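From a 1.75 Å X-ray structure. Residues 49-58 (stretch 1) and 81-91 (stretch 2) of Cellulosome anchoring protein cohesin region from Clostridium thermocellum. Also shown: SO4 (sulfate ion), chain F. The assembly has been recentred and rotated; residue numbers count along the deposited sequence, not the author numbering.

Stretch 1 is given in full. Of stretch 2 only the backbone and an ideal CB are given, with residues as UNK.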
# COMPACT_ATOMS: atom_id res chain seq x y z
N PHE A 49 4.81 4.86 1.29
CA PHE A 49 4.84 3.40 1.16
C PHE A 49 3.67 2.91 0.40
O PHE A 49 2.62 3.57 0.33
CB PHE A 49 4.95 2.70 2.53
CG PHE A 49 3.68 2.78 3.38
CD1 PHE A 49 2.61 1.93 3.16
CD2 PHE A 49 3.61 3.68 4.43
CE1 PHE A 49 1.50 1.99 3.97
CE2 PHE A 49 2.51 3.75 5.23
CZ PHE A 49 1.44 2.90 5.00
N ASN A 50 3.84 1.74 -0.21
CA ASN A 50 2.80 1.11 -1.00
C ASN A 50 2.96 -0.37 -0.66
O ASN A 50 4.07 -0.93 -0.82
CB ASN A 50 3.11 1.47 -2.45
CG ASN A 50 2.13 0.93 -3.49
OD1 ASN A 50 2.55 0.72 -4.62
ND2 ASN A 50 0.84 0.74 -3.16
N LEU A 51 1.88 -0.97 -0.16
CA LEU A 51 1.92 -2.31 0.42
C LEU A 51 0.63 -3.03 0.03
O LEU A 51 -0.43 -2.39 0.04
CB LEU A 51 2.01 -2.15 1.95
CG LEU A 51 1.97 -3.36 2.87
CD1 LEU A 51 3.05 -4.30 2.48
CD2 LEU A 51 2.20 -2.86 4.27
N SER A 52 0.72 -4.32 -0.32
CA SER A 52 -0.47 -5.17 -0.61
C SER A 52 -0.55 -6.31 0.39
O SER A 52 0.49 -6.92 0.76
CB SER A 52 -0.35 -5.83 -2.00
OG SER A 52 -0.45 -4.87 -3.03
N LEU A 53 -1.79 -6.63 0.76
CA LEU A 53 -2.10 -7.83 1.54
C LEU A 53 -3.11 -8.66 0.79
O LEU A 53 -3.93 -8.13 0.04
CB LEU A 53 -2.76 -7.42 2.86
CG LEU A 53 -1.99 -6.61 3.88
CD1 LEU A 53 -2.89 -6.39 5.09
CD2 LEU A 53 -0.72 -7.30 4.27
N TYR A 54 -3.09 -9.97 1.03
CA TYR A 54 -4.10 -10.84 0.46
C TYR A 54 -4.81 -11.56 1.59
O TYR A 54 -4.20 -11.84 2.62
CB TYR A 54 -3.46 -11.89 -0.40
CG TYR A 54 -2.81 -11.32 -1.62
CD1 TYR A 54 -3.55 -11.07 -2.76
CD2 TYR A 54 -1.47 -10.99 -1.61
CE1 TYR A 54 -2.96 -10.55 -3.89
CE2 TYR A 54 -0.86 -10.48 -2.73
CZ TYR A 54 -1.63 -10.26 -3.86
OH TYR A 54 -1.04 -9.74 -5.00
N TYR A 55 -6.08 -11.85 1.35
CA TYR A 55 -6.91 -12.64 2.26
C TYR A 55 -7.67 -13.70 1.48
O TYR A 55 -7.79 -13.63 0.25
CB TYR A 55 -7.88 -11.72 3.00
CG TYR A 55 -8.83 -10.93 2.10
CD1 TYR A 55 -10.10 -11.40 1.83
CD2 TYR A 55 -8.45 -9.71 1.52
CE1 TYR A 55 -10.96 -10.71 1.02
CE2 TYR A 55 -9.32 -9.01 0.68
CZ TYR A 55 -10.58 -9.52 0.43
OH TYR A 55 -11.49 -8.86 -0.38
N ASP A 56 -8.16 -14.71 2.19
CA ASP A 56 -8.93 -15.76 1.57
C ASP A 56 -10.40 -15.37 1.61
O ASP A 56 -11.02 -15.31 2.68
CB ASP A 56 -8.71 -17.08 2.29
CG ASP A 56 -9.52 -18.22 1.69
OD1 ASP A 56 -10.20 -17.97 0.67
OD2 ASP A 56 -9.49 -19.33 2.25
N SER A 57 -10.94 -15.05 0.45
CA SER A 57 -12.30 -14.55 0.37
C SER A 57 -13.30 -15.65 0.72
O SER A 57 -14.48 -15.37 0.94
CB SER A 57 -12.60 -13.98 -1.02
OG SER A 57 -12.62 -15.02 -1.99
N LYS A 58 -12.85 -16.89 0.82
CA LYS A 58 -13.79 -17.94 1.22
C LYS A 58 -14.09 -17.85 2.71
O LYS A 58 -15.15 -18.29 3.17
CB LYS A 58 -13.28 -19.32 0.84
CG LYS A 58 -13.51 -19.66 -0.62
CD LYS A 58 -12.85 -20.97 -0.99
CE LYS A 58 -12.73 -21.12 -2.50
NZ LYS A 58 -14.02 -20.86 -3.20
N UNK A 81 -7.27 0.59 -1.52
CA UNK A 81 -8.19 0.05 -2.48
C UNK A 81 -8.28 -1.47 -2.30
O UNK A 81 -7.26 -2.16 -2.17
CB UNK A 81 -7.76 0.42 -3.90
N UNK A 82 -9.50 -1.99 -2.29
CA UNK A 82 -9.67 -3.44 -2.26
C UNK A 82 -9.92 -3.92 -3.67
O UNK A 82 -10.90 -3.50 -4.31
CB UNK A 82 -10.81 -3.85 -1.33
N UNK A 83 -9.02 -4.76 -4.16
CA UNK A 83 -9.18 -5.41 -5.44
C UNK A 83 -9.96 -6.70 -5.19
O UNK A 83 -9.38 -7.75 -4.95
CB UNK A 83 -7.83 -5.68 -6.11
N UNK A 84 -11.28 -6.60 -5.24
CA UNK A 84 -12.16 -7.71 -4.88
C UNK A 84 -11.86 -8.98 -5.69
O UNK A 84 -11.84 -10.08 -5.13
CB UNK A 84 -13.62 -7.30 -5.08
N UNK A 85 -11.59 -8.83 -6.98
CA UNK A 85 -11.33 -9.99 -7.82
C UNK A 85 -10.10 -10.78 -7.38
O UNK A 85 -10.00 -11.99 -7.63
CB UNK A 85 -11.16 -9.54 -9.27
N UNK A 86 -9.16 -10.10 -6.74
CA UNK A 86 -7.91 -10.72 -6.35
C UNK A 86 -7.83 -10.92 -4.84
O UNK A 86 -6.81 -11.40 -4.35
CB UNK A 86 -6.73 -9.87 -6.83
N UNK A 87 -8.87 -10.50 -4.13
CA UNK A 87 -8.85 -10.55 -2.66
C UNK A 87 -7.59 -9.90 -2.15
O UNK A 87 -6.86 -10.48 -1.35
CB UNK A 87 -8.95 -11.99 -2.15
N UNK A 88 -7.37 -8.68 -2.62
CA UNK A 88 -6.16 -7.94 -2.31
C UNK A 88 -6.53 -6.58 -1.72
O UNK A 88 -7.45 -5.90 -2.20
CB UNK A 88 -5.29 -7.77 -3.56
N UNK A 89 -5.83 -6.18 -0.67
CA UNK A 89 -5.99 -4.85 -0.12
C UNK A 89 -4.69 -4.10 -0.35
O UNK A 89 -3.61 -4.54 0.08
CB UNK A 89 -6.36 -4.89 1.36
N UNK A 90 -4.79 -2.98 -1.05
CA UNK A 90 -3.62 -2.19 -1.40
C UNK A 90 -3.66 -0.88 -0.63
O UNK A 90 -4.70 -0.23 -0.52
CB UNK A 90 -3.56 -1.94 -2.91
N UNK A 91 -2.52 -0.51 -0.05
CA UNK A 91 -2.38 0.72 0.70
C UNK A 91 -1.39 1.63 -0.01
O UNK A 91 -0.39 1.16 -0.56
CB UNK A 91 -1.93 0.44 2.14
S SO4 F . -12.42 -5.18 -8.38
O1 SO4 F . -13.68 -5.90 -8.26
O2 SO4 F . -12.41 -4.37 -9.59
O3 SO4 F . -12.28 -4.27 -7.23
O4 SO4 F . -11.34 -6.15 -8.47

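Stretch 2 is a hairpin whose second arm, 88-91, runs antiparallel to strand 49-54. The backbone sets the register before any side chain is chosen, so each strand position from 88 to 91 is a question about which face its CB joins.

Position 81 has nothing of stretch 1 within 5.5 Å of its CB, so stretch 1 imposes no choice. It is Asn-81, whose backbone pairs with position 90 in the hairpin. Position 82 points sideways, its ideal CB 5.1 Å from Tyr-55 OH; a medium or branched apolar chain could reach that phenol. Ile-82 does, with CG2 3.7 Å from Tyr-55 OH. Position 83 again meets nothing, and Val-83 makes no contact with stretch 1.

Positions 84 to 87 connect the two arms. At 84 the CB points away, and many residues would do; Tyr-84 mainly contributes backbone, its N giving a weak hydrogen bond to sulfate O3 (3.2 Å) and its O accepting one from a water that also bonds Tyr-55 OH. Position 85 is out of reach, a natural place for a polar chain, and Lys-85 N binds sulfate O4 at 3.1 Å. At 86 CA-to-CB points sideways, and the ideal CB is 4.8 Å from Tyr-54 CE1, with room for a short polar residue; in Asp-86 it is the backbone O that meets the edge of the Tyr-54 ring, 3.6 Å from CD1.

Position 87 is more demanding. Its phi/psi of 51/52 is left-handed, which favours Gly, Asn or Asp, and its ideal CB sits only 3.1 Å from Tyr-55 O and 4.3 Å from Ser-57 CB, with the Tyr-55 ring alongside. A small side chain or Gly is the easiest fit. Ser-87 is deposited: CB lies 4.0 Å from the Tyr-55 ring centroid, over the face, while OG bonds two waters that reach stretch 1. Its O accepts a hydrogen bond from Tyr-55 N (3.1 Å).

Position 88 shares a face with Tyr-54 and Ser-52. An aromatic ring beside the CB and a hydroxyl farther along suit a long chain with a polar end: Glu, Gln, perhaps Lys or Arg. Glu-88 is extended, its CG packing off-centre on the Tyr-54 ring, 4.1 Å from the centroid, and its OE2 comes 2.8 Å from Ser-52 OG, close enough for a hydrogen bond, though that proton has another acceptor within reach. A water links OE2 to Tyr-54 OH.

At 89 the CB turns to the face holding Leu-53, near Tyr-55, so Val, Ile or Leu would suit. Ile-89 places CG1 3.9 Å from Tyr-55 CE2, while its N and O pair with Leu-53.

Position 90 returns to the Ser-52 side, its CB 4.3 Å from Ser-52 OG and 5.2 Å from Asn-50 ND2; a compact residue, Val, Thr or Ala, suits. Val-90 packs CG1 3.7 Å from Asn-50 ND2.

Position 91 faces Leu-51, Leu-53 and Phe-49, an apolar setting for Phe, Leu or Met. Phe-91 presents its ring edge to Leu-53, CE2 being 4.0 Å from CD1, and its backbone O accepts from both Leu-51 N (3.1 Å) and Asn-50 ND2 (2.9 Å).

Stretch 2, residues 81-91: NIVYKDSEIVF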
# COMPACT_ATOMS: atom_id res chain seq x y z
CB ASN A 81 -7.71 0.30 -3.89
CG ASN A 81 -8.65 -0.28 -4.91
OD1 ASN A 81 -9.84 0.07 -4.92
ND2 ASN A 81 -8.16 -1.15 -5.75
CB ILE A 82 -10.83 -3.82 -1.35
CG1 ILE A 82 -10.57 -3.29 0.05
CG2 ILE A 82 -11.03 -5.35 -1.33
CD1 ILE A 82 -11.74 -3.38 0.96
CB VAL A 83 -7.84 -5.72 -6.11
CG1 VAL A 83 -8.06 -6.22 -7.51
CG2 VAL A 83 -6.95 -4.46 -6.14
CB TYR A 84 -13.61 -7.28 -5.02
CG TYR A 84 -13.99 -6.29 -3.97
CD1 TYR A 84 -14.25 -6.70 -2.67
CD2 TYR A 84 -14.05 -4.93 -4.25
CE1 TYR A 84 -14.58 -5.79 -1.68
CE2 TYR A 84 -14.37 -4.01 -3.27
CZ TYR A 84 -14.64 -4.45 -1.98
OH TYR A 84 -14.99 -3.55 -0.99
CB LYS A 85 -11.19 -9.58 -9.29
CG LYS A 85 -10.74 -10.71 -10.20
CD LYS A 85 -10.87 -10.37 -11.68
CE LYS A 85 -10.82 -11.63 -12.54
NZ LYS A 85 -10.67 -11.32 -13.99
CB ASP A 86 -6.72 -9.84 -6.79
CG ASP A 86 -6.60 -9.71 -8.31
OD1 ASP A 86 -7.26 -10.50 -9.05
OD2 ASP A 86 -5.85 -8.82 -8.75
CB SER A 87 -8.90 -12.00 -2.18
OG SER A 87 -10.06 -12.63 -2.71
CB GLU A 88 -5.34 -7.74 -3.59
CG GLU A 88 -3.96 -7.12 -3.34
CD GLU A 88 -3.25 -6.61 -4.61
OE1 GLU A 88 -3.93 -6.23 -5.59
OE2 GLU A 88 -2.00 -6.54 -4.59
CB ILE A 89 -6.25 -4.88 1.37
CG1 ILE A 89 -7.36 -5.86 1.73
CG2 ILE A 89 -6.57 -3.46 1.84
CD1 ILE A 89 -7.53 -6.00 3.20
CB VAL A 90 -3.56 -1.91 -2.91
CG1 VAL A 90 -2.22 -1.33 -3.29
CG2 VAL A 90 -3.81 -3.19 -3.69
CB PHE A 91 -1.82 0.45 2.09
CG PHE A 91 -2.66 -0.45 2.92
CD1 PHE A 91 -3.62 0.08 3.75
CD2 PHE A 91 -2.48 -1.81 2.89
CE1 PHE A 91 -4.41 -0.75 4.54
CE2 PHE A 91 -3.26 -2.64 3.68
CZ PHE A 91 -4.22 -2.09 4.51
O HOH W 1 0.55 -7.15 -5.67
O HOH W 2 -9.50 -15.48 -2.03
O HOH W 3 -12.56 -10.53 -2.35
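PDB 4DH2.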